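Local coordinates for protein putative mandelate racemase (Bordetella bronchiseptica, PDB 3OZY) that is of unknown function but belongs to the enolase superfamily, binds magnesium and probably acts on carboxylate substrates such as acid sugars, at residues 313-317 against 355-361; 136-141 against 348-354; 307-312 against 337-342; 34-38 against 49-53. All coordinates share one frame; numbering follows the deposited sequence.

Interaction 1: residues 313-317 against 355-361; sequences AANLH and PPQGPGL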
loop_
_atom_site.group_PDB
_atom_site.type_symbol
_atom_site.label_atom_id
_atom_site.label_comp_id
_atom_site.label_asym_id
_atom_site.label_seq_id
_atom_site.Cartn_x
_atom_site.Cartn_y
_atom_site.Cartn_z
ATOM N N ALA A 313 -12.244 18.463 9.378
ATOM C CA ALA A 313 -11.594 19.716 9.734
ATOM C C ALA A 313 -10.217 19.877 9.100
ATOM O O ALA A 313 -9.881 20.958 8.624
ATOM C CB ALA A 313 -11.500 19.876 11.255
ATOM N N ALA A 314 -9.415 18.815 9.110
ATOM C CA ALA A 314 -8.056 18.898 8.569
ATOM C C ALA A 314 -8.110 19.309 7.104
ATOM O O ALA A 314 -7.392 20.216 6.676
ATOM C CB ALA A 314 -7.325 17.575 8.723
ATOM N N ASN A 315 -8.950 18.634 6.325
ATOM C CA ASN A 315 -9.109 19.012 4.923
ATOM C C ASN A 315 -9.690 20.413 4.744
ATOM O O ASN A 315 -9.297 21.135 3.833
ATOM C CB ASN A 315 -9.950 17.982 4.168
ATOM C CG ASN A 315 -9.190 16.711 3.897
ATOM O OD1 ASN A 315 -8.267 16.694 3.084
ATOM N ND2 ASN A 315 -9.559 15.634 4.589
ATOM N N LEU A 316 -10.622 20.803 5.608
ATOM C CA LEU A 316 -11.275 22.096 5.448
ATOM C C LEU A 316 -10.301 23.269 5.600
ATOM O O LEU A 316 -10.431 24.273 4.899
ATOM C CB LEU A 316 -12.440 22.220 6.426
ATOM C CG LEU A 316 -13.311 23.456 6.240
ATOM C CD1 LEU A 316 -13.768 23.596 4.786
ATOM C CD2 LEU A 316 -14.501 23.371 7.188
ATOM N N HIS A 317 -9.344 23.160 6.518
ATOM C CA HIS A 317 -8.323 24.202 6.625
ATOM C C HIS A 317 -7.606 24.386 5.295
ATOM O O HIS A 317 -7.376 25.512 4.841
ATOM C CB HIS A 317 -7.309 23.869 7.727
ATOM C CG HIS A 317 -7.812 24.155 9.105
ATOM N ND1 HIS A 317 -7.714 25.403 9.682
ATOM C CD2 HIS A 317 -8.442 23.367 10.008
ATOM C CE1 HIS A 317 -8.252 25.367 10.891
ATOM N NE2 HIS A 317 -8.704 24.144 11.110
ATOM N N PRO A 355 -14.120 27.216 8.092
ATOM C CA PRO A 355 -13.218 26.381 8.885
ATOM C C PRO A 355 -13.310 26.742 10.368
ATOM O O PRO A 355 -13.705 27.860 10.692
ATOM C CB PRO A 355 -11.829 26.737 8.331
ATOM C CG PRO A 355 -11.995 28.081 7.713
ATOM C CD PRO A 355 -13.395 28.099 7.162
ATOM N N PRO A 356 -12.965 25.799 11.254
ATOM C CA PRO A 356 -12.899 26.098 12.689
ATOM C C PRO A 356 -11.941 27.258 12.939
ATOM O O PRO A 356 -10.939 27.400 12.235
ATOM C CB PRO A 356 -12.339 24.803 13.289
ATOM C CG PRO A 356 -12.656 23.738 12.281
ATOM C CD PRO A 356 -12.535 24.423 10.953
ATOM N N GLN A 357 -12.237 28.076 13.945
ATOM C CA GLN A 357 -11.507 29.322 14.141
ATOM C C GLN A 357 -10.473 29.314 15.269
ATOM O O GLN A 357 -9.696 30.258 15.407
ATOM C CB GLN A 357 -12.489 30.482 14.319
ATOM C CG GLN A 357 -13.287 30.774 13.052
ATOM C CD GLN A 357 -12.385 31.044 11.859
ATOM O OE1 GLN A 357 -11.347 31.692 11.997
ATOM N NE2 GLN A 357 -12.772 30.543 10.682
ATOM N N GLY A 358 -10.458 28.256 16.068
ATOM C CA GLY A 358 -9.498 28.159 17.155
ATOM C C GLY A 358 -8.099 27.794 16.681
ATOM O O GLY A 358 -7.845 27.662 15.481
ATOM N N PRO A 359 -7.168 27.631 17.623
ATOM C CA PRO A 359 -5.792 27.259 17.273
ATOM C C PRO A 359 -5.694 25.832 16.743
ATOM O O PRO A 359 -6.468 24.966 17.145
ATOM C CB PRO A 359 -5.042 27.364 18.606
ATOM C CG PRO A 359 -5.935 28.144 19.512
ATOM C CD PRO A 359 -7.333 27.880 19.064
ATOM N N GLY A 360 -4.731 25.587 15.861
ATOM C CA GLY A 360 -4.538 24.261 15.298
ATOM C C GLY A 360 -5.733 23.863 14.447
ATOM O O GLY A 360 -6.210 24.645 13.609
ATOM N N LEU A 361 -6.244 22.655 14.667
ATOM C CA LEU A 361 -7.464 22.231 13.985
ATOM C C LEU A 361 -8.646 23.115 14.380
ATOM O O LEU A 361 -9.618 23.222 13.645
ATOM C CB LEU A 361 -7.770 20.758 14.255
ATOM C CG LEU A 361 -6.839 19.757 13.562
ATOM C CD1 LEU A 361 -6.955 18.396 14.219
ATOM C CD2 LEU A 361 -7.177 19.673 12.070
#

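Interaction 2: residues 136-141 against 348-354; sequences TRGVRA and LENGLVQ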
loop_
_atom_site.group_PDB
_atom_site.type_symbol
_atom_site.label_atom_id
_atom_site.label_comp_id
_atom_site.label_asym_id
_atom_site.label_seq_id
_atom_site.Cartn_x
_atom_site.Cartn_y
_atom_site.Cartn_z
ATOM N N THR A 136 -12.670 33.435 1.271
ATOM C CA THR A 136 -12.893 34.285 2.437
ATOM C C THR A 136 -14.337 34.258 2.952
ATOM O O THR A 136 -14.566 34.416 4.153
ATOM C CB THR A 136 -12.474 35.752 2.164
ATOM O OG1 THR A 136 -13.248 36.289 1.088
ATOM C CG2 THR A 136 -10.990 35.838 1.801
ATOM N N ARG A 137 -15.296 34.048 2.054
ATOM C CA ARG A 137 -16.711 34.046 2.434
ATOM C C ARG A 137 -17.183 32.685 2.943
ATOM O O ARG A 137 -18.282 32.567 3.492
ATOM C CB ARG A 137 -17.584 34.460 1.250
ATOM C CG ARG A 137 -17.238 35.814 0.652
ATOM C CD ARG A 137 -17.619 36.952 1.580
ATOM N NE ARG A 137 -17.335 38.254 0.982
ATOM C CZ ARG A 137 -16.172 38.887 1.093
ATOM N NH1 ARG A 137 -15.177 38.340 1.783
ATOM N NH2 ARG A 137 -16.002 40.070 0.515
ATOM N N GLY A 138 -16.363 31.658 2.747
ATOM C CA GLY A 138 -16.738 30.304 3.110
ATOM C C GLY A 138 -16.557 29.331 1.960
ATOM O O GLY A 138 -16.296 29.738 0.830
ATOM N N VAL A 139 -16.731 28.052 2.269
ATOM C CA VAL A 139 -16.425 26.954 1.367
ATOM C C VAL A 139 -17.697 26.191 0.985
ATOM O O VAL A 139 -18.402 25.682 1.854
ATOM C CB VAL A 139 -15.421 25.996 2.052
ATOM C CG1 VAL A 139 -15.242 24.705 1.252
ATOM C CG2 VAL A 139 -14.082 26.697 2.273
ATOM N N ARG A 140 -17.989 26.113 -0.310
ATOM C CA ARG A 140 -19.174 25.388 -0.764
ATOM C C ARG A 140 -19.065 23.891 -0.477
ATOM O O ARG A 140 -18.088 23.242 -0.883
ATOM C CB ARG A 140 -19.397 25.610 -2.257
ATOM C CG ARG A 140 -20.649 24.928 -2.763
ATOM C CD ARG A 140 -20.601 24.764 -4.257
ATOM N NE ARG A 140 -21.930 24.540 -4.810
ATOM C CZ ARG A 140 -22.181 24.484 -6.106
ATOM N NH1 ARG A 140 -21.184 24.634 -6.969
ATOM N NH2 ARG A 140 -23.420 24.283 -6.541
ATOM N N ALA A 141 -20.062 23.354 0.224
ATOM C CA ALA A 141 -20.074 21.948 0.630
ATOM C C ALA A 141 -21.064 21.128 -0.186
ATOM O O ALA A 141 -22.002 21.667 -0.794
ATOM C CB ALA A 141 -20.408 21.822 2.115
ATOM N N LEU A 348 -24.300 25.635 7.758
ATOM C CA LEU A 348 -24.380 26.131 6.385
ATOM C C LEU A 348 -24.970 27.527 6.308
ATOM O O LEU A 348 -26.028 27.796 6.871
ATOM C CB LEU A 348 -25.225 25.200 5.510
ATOM C CG LEU A 348 -24.647 23.846 5.114
ATOM C CD1 LEU A 348 -25.700 22.981 4.433
ATOM C CD2 LEU A 348 -23.409 23.989 4.220
ATOM N N GLU A 349 -24.279 28.406 5.596
ATOM C CA GLU A 349 -24.795 29.726 5.254
ATOM C C GLU A 349 -24.672 29.923 3.754
ATOM O O GLU A 349 -23.564 29.981 3.220
ATOM C CB GLU A 349 -24.007 30.814 5.982
ATOM C CG GLU A 349 -24.254 30.853 7.479
ATOM C CD GLU A 349 -25.646 31.350 7.822
ATOM O OE1 GLU A 349 -25.948 32.525 7.521
ATOM O OE2 GLU A 349 -26.436 30.569 8.394
ATOM N N ASN A 350 -25.810 30.026 3.077
ATOM C CA ASN A 350 -25.816 30.133 1.625
ATOM C C ASN A 350 -24.999 29.008 1.000
ATOM O O ASN A 350 -24.306 29.209 0.005
ATOM C CB ASN A 350 -25.272 31.490 1.183
ATOM C CG ASN A 350 -26.103 32.648 1.705
ATOM O OD1 ASN A 350 -27.314 32.705 1.485
ATOM N ND2 ASN A 350 -25.456 33.576 2.399
ATOM N N GLY A 351 -25.093 27.826 1.601
ATOM C CA GLY A 351 -24.448 26.635 1.071
ATOM C C GLY A 351 -22.983 26.482 1.442
ATOM O O GLY A 351 -22.337 25.518 1.016
ATOM N N LEU A 352 -22.464 27.413 2.243
ATOM C CA LEU A 352 -21.043 27.453 2.586
ATOM C C LEU A 352 -20.783 27.088 4.040
ATOM O O LEU A 352 -21.592 27.394 4.921
ATOM C CB LEU A 352 -20.483 28.851 2.346
ATOM C CG LEU A 352 -20.842 29.557 1.046
ATOM C CD1 LEU A 352 -20.113 30.897 1.007
ATOM C CD2 LEU A 352 -20.494 28.711 -0.180
ATOM N N VAL A 353 -19.639 26.451 4.292
ATOM C CA VAL A 353 -19.152 26.230 5.652
ATOM C C VAL A 353 -17.892 27.067 5.880
ATOM O O VAL A 353 -17.224 27.475 4.931
ATOM C CB VAL A 353 -18.842 24.735 5.932
ATOM C CG1 VAL A 353 -20.100 23.883 5.788
ATOM C CG2 VAL A 353 -17.757 24.225 4.995
ATOM N N GLN A 354 -17.574 27.325 7.143
ATOM C CA GLN A 354 -16.342 28.028 7.489
ATOM C C GLN A 354 -15.441 27.094 8.277
ATOM O O GLN A 354 -15.926 26.270 9.050
ATOM C CB GLN A 354 -16.637 29.277 8.324
ATOM C CG GLN A 354 -17.363 30.397 7.571
ATOM C CD GLN A 354 -16.466 31.156 6.605
ATOM O OE1 GLN A 354 -15.270 30.873 6.479
ATOM N NE2 GLN A 354 -17.044 32.132 5.914
HETATM O O HOH W 1 -23.532 23.820 -0.654
#

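Interaction 3: residues 307-312 against 337-342; sequences NDIITV and LMTRLA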
loop_
_atom_site.group_PDB
_atom_site.type_symbol
_atom_site.label_atom_id
_atom_site.label_comp_id
_atom_site.label_asym_id
_atom_site.label_seq_id
_atom_site.Cartn_x
_atom_site.Cartn_y
_atom_site.Cartn_z
ATOM N N ASN A 307 -14.780 10.382 7.115
ATOM C CA ASN A 307 -14.613 9.406 8.200
ATOM C C ASN A 307 -15.046 9.971 9.541
ATOM O O ASN A 307 -15.804 9.331 10.265
ATOM C CB ASN A 307 -13.189 8.858 8.328
ATOM C CG ASN A 307 -13.143 7.618 9.203
ATOM O OD1 ASN A 307 -13.585 6.554 8.786
ATOM N ND2 ASN A 307 -12.653 7.762 10.434
ATOM N N ASP A 308 -14.552 11.151 9.890
ATOM C CA ASP A 308 -14.855 11.739 11.195
ATOM C C ASP A 308 -14.631 13.248 11.145
ATOM O O ASP A 308 -14.170 13.776 10.135
ATOM C CB ASP A 308 -14.000 11.081 12.280
ATOM C CG ASP A 308 -12.511 11.220 12.002
ATOM O OD1 ASP A 308 -12.018 12.363 12.090
ATOM O OD2 ASP A 308 -11.851 10.207 11.697
ATOM N N ILE A 309 -14.952 13.952 12.222
ATOM C CA ILE A 309 -14.886 15.403 12.186
ATOM C C ILE A 309 -13.445 15.921 12.089
ATOM O O ILE A 309 -13.212 17.033 11.622
ATOM C CB ILE A 309 -15.628 16.040 13.386
ATOM C CG1 ILE A 309 -15.945 17.517 13.114
ATOM C CG2 ILE A 309 -14.824 15.871 14.663
ATOM C CD1 ILE A 309 -16.936 17.746 11.999
ATOM N N ILE A 310 -12.484 15.122 12.537
ATOM C CA ILE A 310 -11.086 15.524 12.419
ATOM C C ILE A 310 -10.630 15.447 10.970
ATOM O O ILE A 310 -9.979 16.368 10.475
ATOM C CB ILE A 310 -10.172 14.680 13.311
ATOM C CG1 ILE A 310 -10.606 14.834 14.772
ATOM C CG2 ILE A 310 -8.702 15.076 13.104
ATOM C CD1 ILE A 310 -9.629 14.251 15.758
ATOM N N THR A 311 -10.994 14.376 10.273
ATOM C CA THR A 311 -10.616 14.305 8.862
ATOM C C THR A 311 -11.297 15.418 8.073
ATOM O O THR A 311 -10.707 16.000 7.167
ATOM C CB THR A 311 -10.864 12.896 8.226
ATOM O OG1 THR A 311 -12.265 12.594 8.148
ATOM C CG2 THR A 311 -10.191 11.803 9.033
ATOM N N VAL A 312 -12.541 15.724 8.421
ATOM C CA VAL A 312 -13.229 16.855 7.822
ATOM C C VAL A 312 -12.504 18.176 8.105
ATOM O O VAL A 312 -12.181 18.929 7.180
ATOM C CB VAL A 312 -14.704 16.899 8.277
ATOM C CG1 VAL A 312 -15.366 18.241 7.923
ATOM C CG2 VAL A 312 -15.456 15.734 7.654
ATOM N N LEU A 337 -19.156 10.370 15.256
ATOM C CA LEU A 337 -17.849 11.009 15.151
ATOM C C LEU A 337 -17.906 12.353 14.422
ATOM O O LEU A 337 -16.939 13.125 14.456
ATOM C CB LEU A 337 -16.836 10.071 14.496
ATOM C CG LEU A 337 -16.673 8.720 15.192
ATOM C CD1 LEU A 337 -15.784 7.824 14.344
ATOM C CD2 LEU A 337 -16.132 8.862 16.619
ATOM N N MET A 338 -19.044 12.636 13.784
ATOM C CA MET A 338 -19.276 13.927 13.134
ATOM C C MET A 338 -20.006 14.920 14.032
ATOM O O MET A 338 -20.080 16.110 13.717
ATOM C CB MET A 338 -20.097 13.750 11.856
ATOM C CG MET A 338 -19.310 13.177 10.691
ATOM S SD MET A 338 -18.019 14.284 10.084
ATOM C CE MET A 338 -19.027 15.596 9.388
ATOM N N THR A 339 -20.574 14.441 15.130
ATOM C CA THR A 339 -21.437 15.299 15.947
ATOM C C THR A 339 -20.983 15.442 17.393
ATOM O O THR A 339 -21.143 16.505 17.987
ATOM C CB THR A 339 -22.894 14.779 15.969
ATOM O OG1 THR A 339 -22.912 13.437 16.467
ATOM C CG2 THR A 339 -23.510 14.810 14.573
ATOM N N ARG A 340 -20.424 14.381 17.963
ATOM C CA ARG A 340 -20.196 14.341 19.410
ATOM C C ARG A 340 -18.735 14.279 19.850
ATOM O O ARG A 340 -18.430 14.375 21.042
ATOM C CB ARG A 340 -20.980 13.177 20.024
ATOM C CG ARG A 340 -22.488 13.390 19.998
ATOM C CD ARG A 340 -23.253 12.103 20.287
ATOM N NE ARG A 340 -22.918 11.545 21.594
ATOM C CZ ARG A 340 -23.245 10.319 21.988
ATOM N NH1 ARG A 340 -23.921 9.517 21.177
ATOM N NH2 ARG A 340 -22.892 9.893 23.194
ATOM N N LEU A 341 -17.822 14.121 18.898
ATOM C CA LEU A 341 -16.408 14.040 19.236
ATOM C C LEU A 341 -15.822 15.401 19.583
ATOM O O LEU A 341 -14.986 15.513 20.485
ATOM C CB LEU A 341 -15.620 13.421 18.079
ATOM C CG LEU A 341 -14.110 13.322 18.284
ATOM C CD1 LEU A 341 -13.774 12.454 19.488
ATOM C CD2 LEU A 341 -13.442 12.782 17.028
ATOM N N ALA A 342 -16.248 16.432 18.863
ATOM C CA ALA A 342 -15.655 17.755 19.021
ATOM C C ALA A 342 -16.680 18.877 18.952
ATOM O O ALA A 342 -17.809 18.679 18.518
ATOM C CB ALA A 342 -14.572 17.970 17.971
#

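Interaction 4: residues 34-38 against 49-53; sequences QMILV and VGSPS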
loop_
_atom_site.group_PDB
_atom_site.type_symbol
_atom_site.label_atom_id
_atom_site.label_comp_id
_atom_site.label_asym_id
_atom_site.label_seq_id
_atom_site.Cartn_x
_atom_site.Cartn_y
_atom_site.Cartn_z
ATOM N N GLN A 34 -16.015 4.195 12.979
ATOM C CA GLN A 34 -14.840 4.050 13.822
ATOM C C GLN A 34 -13.750 5.030 13.423
ATOM O O GLN A 34 -13.783 5.618 12.337
ATOM C CB GLN A 34 -14.298 2.622 13.716
ATOM C CG GLN A 34 -15.346 1.561 14.049
ATOM C CD GLN A 34 -14.781 0.154 14.155
ATOM O OE1 GLN A 34 -13.785 -0.198 13.513
ATOM N NE2 GLN A 34 -15.428 -0.669 14.965
ATOM N N MET A 35 -12.771 5.181 14.308
ATOM C CA MET A 35 -11.591 5.981 14.008
ATOM C C MET A 35 -10.504 5.681 15.014
ATOM O O MET A 35 -10.749 5.093 16.076
ATOM C CB MET A 35 -11.906 7.478 14.085
ATOM C CG MET A 35 -12.161 7.978 15.508
ATOM S SD MET A 35 -12.558 9.735 15.605
ATOM C CE MET A 35 -10.974 10.443 15.152
ATOM N N ILE A 36 -9.291 6.074 14.651
ATOM C CA ILE A 36 -8.226 6.281 15.616
ATOM C C ILE A 36 -8.108 7.773 15.877
ATOM O O ILE A 36 -8.000 8.566 14.942
ATOM C CB ILE A 36 -6.869 5.805 15.062
ATOM C CG1 ILE A 36 -6.809 4.283 14.991
ATOM C CG2 ILE A 36 -5.720 6.359 15.910
ATOM C CD1 ILE A 36 -6.735 3.594 16.349
ATOM N N LEU A 37 -8.129 8.156 17.151
ATOM C CA LEU A 37 -7.784 9.507 17.552
ATOM C C LEU A 37 -6.309 9.508 17.927
ATOM O O LEU A 37 -5.920 8.912 18.935
ATOM C CB LEU A 37 -8.645 9.961 18.741
ATOM C CG LEU A 37 -8.309 11.342 19.302
ATOM C CD1 LEU A 37 -8.553 12.420 18.275
ATOM C CD2 LEU A 37 -9.119 11.628 20.571
ATOM N N VAL A 38 -5.486 10.136 17.092
ATOM C CA VAL A 38 -4.061 10.242 17.367
ATOM C C VAL A 38 -3.836 11.364 18.367
ATOM O O VAL A 38 -4.470 12.414 18.280
ATOM C CB VAL A 38 -3.270 10.545 16.078
ATOM C CG1 VAL A 38 -1.770 10.690 16.378
ATOM C CG2 VAL A 38 -3.516 9.452 15.041
ATOM N N VAL A 49 -3.719 16.570 18.016
ATOM C CA VAL A 49 -4.532 15.396 17.695
ATOM C C VAL A 49 -4.758 15.269 16.189
ATOM O O VAL A 49 -4.644 16.247 15.438
ATOM C CB VAL A 49 -5.905 15.397 18.423
ATOM C CG1 VAL A 49 -5.718 15.398 19.938
ATOM C CG2 VAL A 49 -6.761 16.573 17.982
ATOM N N GLY A 50 -5.072 14.050 15.763
ATOM C CA GLY A 50 -5.290 13.773 14.354
ATOM C C GLY A 50 -6.103 12.511 14.156
ATOM O O GLY A 50 -6.523 11.865 15.118
ATOM N N SER A 51 -6.332 12.158 12.894
ATOM C CA SER A 51 -7.049 10.935 12.534
ATOM C C SER A 51 -6.509 10.421 11.211
ATOM O O SER A 51 -6.348 11.204 10.275
ATOM C CB SER A 51 -8.543 11.210 12.357
ATOM O OG SER A 51 -9.179 10.086 11.762
ATOM N N PRO A 52 -6.249 9.107 11.120
ATOM C CA PRO A 52 -5.815 8.450 9.875
ATOM C C PRO A 52 -6.981 7.887 9.056
ATOM O O PRO A 52 -6.785 6.961 8.267
ATOM C CB PRO A 52 -4.966 7.291 10.391
ATOM C CG PRO A 52 -5.709 6.892 11.660
ATOM C CD PRO A 52 -6.114 8.209 12.283
ATOM N N SER A 53 -8.175 8.441 9.259
ATOM C CA SER A 53 -9.346 8.086 8.467
ATOM C C SER A 53 -9.779 6.629 8.678
ATOM O O SER A 53 -9.457 5.995 9.690
ATOM C CB SER A 53 -9.080 8.401 6.988
ATOM O OG SER A 53 -10.247 8.267 6.192
HETATM O O HOH W 2 -9.186 7.256 12.095
#

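Interaction 1: residues 313-317 against 355-361
His-317 reaches from its helix to the loop 355-361 and makes the polar link of this contact, an example of how one buried imidazole can fasten a chain without regular structure. Its NE2 donates to Leu-361 O over 2.8 Å in a nearly straight bond, 167° at the hydrogen. The acceptor lies at the ring edge, close to the imidazole plane, but the donor stands well above the plane of the carbonyl, 53° out of it. The other ring nitrogen, ND1, is bonded to the backbone N of Tyr-127, an arrangement that fixes the ring's rotation and is consistent with a neutral imidazole protonated on NE2. With CG held beside the backbone N (chi1 -78°), the ring is carried off the helix and its end comes close to the loop; its CE1 comes 3.5 Å from Gly-360 O.

Apolar contacts fill the rest. The CD2 branch of Leu-316 rests on Pro-355 CA at 3.7 Å, the leucine and the proline ring crossing at about a right angle. Pro-356 CD lies 3.8 Å from His-317 NE2, while Pro-356 CG meets Ala-313 CB at 4.2 Å. Leu-361 presses one methyl, CD2, onto the helix backbone, 3.7 Å from Ala-314 CA.

Eight buried residues thus join helix 309-321 of the barrel domain to the loop leading to helix 367-372. Ile-112 of helix 102-122 packs on both Ala-314 and Leu-361, Ile-126 of helix 126-129 touches His-317 and Leu-361, and Phe-328 of strand 328-331 lies against Leu-316.

Interaction 2: residues 136-141 against 348-354
Gly-138 lies over one face of the Gln-354 carboxamide, with Gly-138 CA 3.6 Å from Gln-354 CD. The chain of Gln-354 bends at chi2 (-75°) and thereby folds the amide back onto the loop 136-138; OE1 is hydrogen-bonded to Lys-133 NZ. The peptide sheet formed alongside also has two faces. Val-139 and Val-353 share one, CB of the former 4.2 Å from CG2 of the latter, and there both meet Leu-316 of helix 309-321. Arg-140 and Leu-352 share the other: the CD2 branch of Leu-352 sits 3.6 Å from Arg-140 N, whereas the extended arginine carries its NE to Thr-168 OG1.

Between these faces Val-139 and Val-353 exchange both backbone bonds, N to O at 2.8 Å each way. Ala-141 N adds a longer one of 3.2 Å to Gly-351 O, and a water donates to both Gly-351 O and Ala-141 O.

A type I' turn from Glu-349 to Leu-352 feeds the short strand 352-353 into antiparallel pairing with strand 139-146, which itself runs parallel to 169-173 and 328-331, as expected of the modified beta-alpha barrel of the enolase superfamily.

Interaction 3: residues 307-312 against 337-342
Ile-309 and Met-338 meet at the apolar centre of a contact built round the N-terminus of helix 309-321, one of the helices of the enolase-superfamily barrel. The terminal methyls Ile-309 CD1 and Met-338 CE are 4.0 Å apart, and the two side chains cross obliquely. Bends at chi2 and chi3 curl the methionine back over the first helical turn, where its SD lies 3.8 Å from Val-312 CG2; these two side chains cross at about a right angle. The other branch of Ile-309, CG2, points into a second patch, 3.9 Å from Ala-342 CB and also against Leu-341 CD2, which in turn reaches Ile-310 CG1. Trp-330 of strand 328-331 packs on both Met-338 and Val-312, and Phe-369 of helix 367-372 on Leu-337 and Leu-341.

Farther out, the CB atoms of Asp-308 and Leu-337 touch at 3.7 Å, and the backbone takes over. Ile-309 N, at the start of the helix where no preceding turn can supply an acceptor, donates to Leu-337 O at 3.1 Å, from above the carbonyl plane.

At the polar edge Asp-308 is the N-cap. Its CG sits between the backbone N and the carbonyl carbon (chi1 58°), which swings the carboxylate across the helix end. OD1 accepts from Thr-311 N at 2.9 Å and weakly from Ile-310 N. The other oxygen, OD2, bonds to Ser-51 OG and takes a hydrogen bond from Asn-307 ND2, 2.9 Å away, which lies on its anti side.

Interaction 4: residues 34-38 against 49-53
Ser-51 OG, buried beside the methyl of Met-35, is a hydroxyl oxygen gripped by several groups at once. Ser-53 N donates to it at 3.2 Å, closing an ST turn; a water donates to it at 2.8 Å; and Asp-308 OD2 is its partner outside the hairpin. The same water accepts from Ile-36 N at 2.8 Å and donates to Ser-53 O, so it bridges strand 32-42 and the loop that follows strand 48-50, just where direct pairing has ended. Met-35 reaches in from its own strand, its chain turning at chi3 (-69°) to set CE 3.8 Å from Ser-51 CB.

Direct pairing survives at Val-38 and Gly-50, an antiparallel hydrogen-bonded pair: Val-38 N gives to Gly-50 O at 2.8 Å, and Gly-50 N returns a bond to Val-38 O. Beyond it, Pro-52 has no N-H to offer. Its CD instead comes 3.3 Å from Ile-36 O, and its ring crosses the Ile-36 side chain at about a right angle. On the side of Met-35, Leu-37 CD1 packs on Val-49 CB at 4.0 Å and Ile-310 of helix 309-321 closes over Leu-37.

This hairpin of strands 32-42 and 48-50 belongs to the N-terminal domain. The chemistry implies that where the chain leaves the sheet after Gly-50, a bound water and a serine hydroxyl satisfy polar groups that sheet bonds no longer reach, and that the same hydroxyl ties the domain to the barrel.

Overall arrangement
From the N terminus, interaction 4 comes first, closing the short hairpin of strands 32-42 and 48-50 in the N-terminal domain before any other contact opens. Interaction 2 then spans 206 residues, joining the first barrel strand to strand 352-353, and contains interaction 3 entirely. Interaction 1 begins within that span but ends after it, so it crosses both interaction 2 and interaction 3. Helix 309-321 is the common spine: its start serves interaction 3 and its next turn interaction 1, where Leu-316 also touches the strands of interaction 2. Interactions 3 and 4, centres 9 Å apart, meet across the domain boundary, whereas interactions 2 and 4 do not touch.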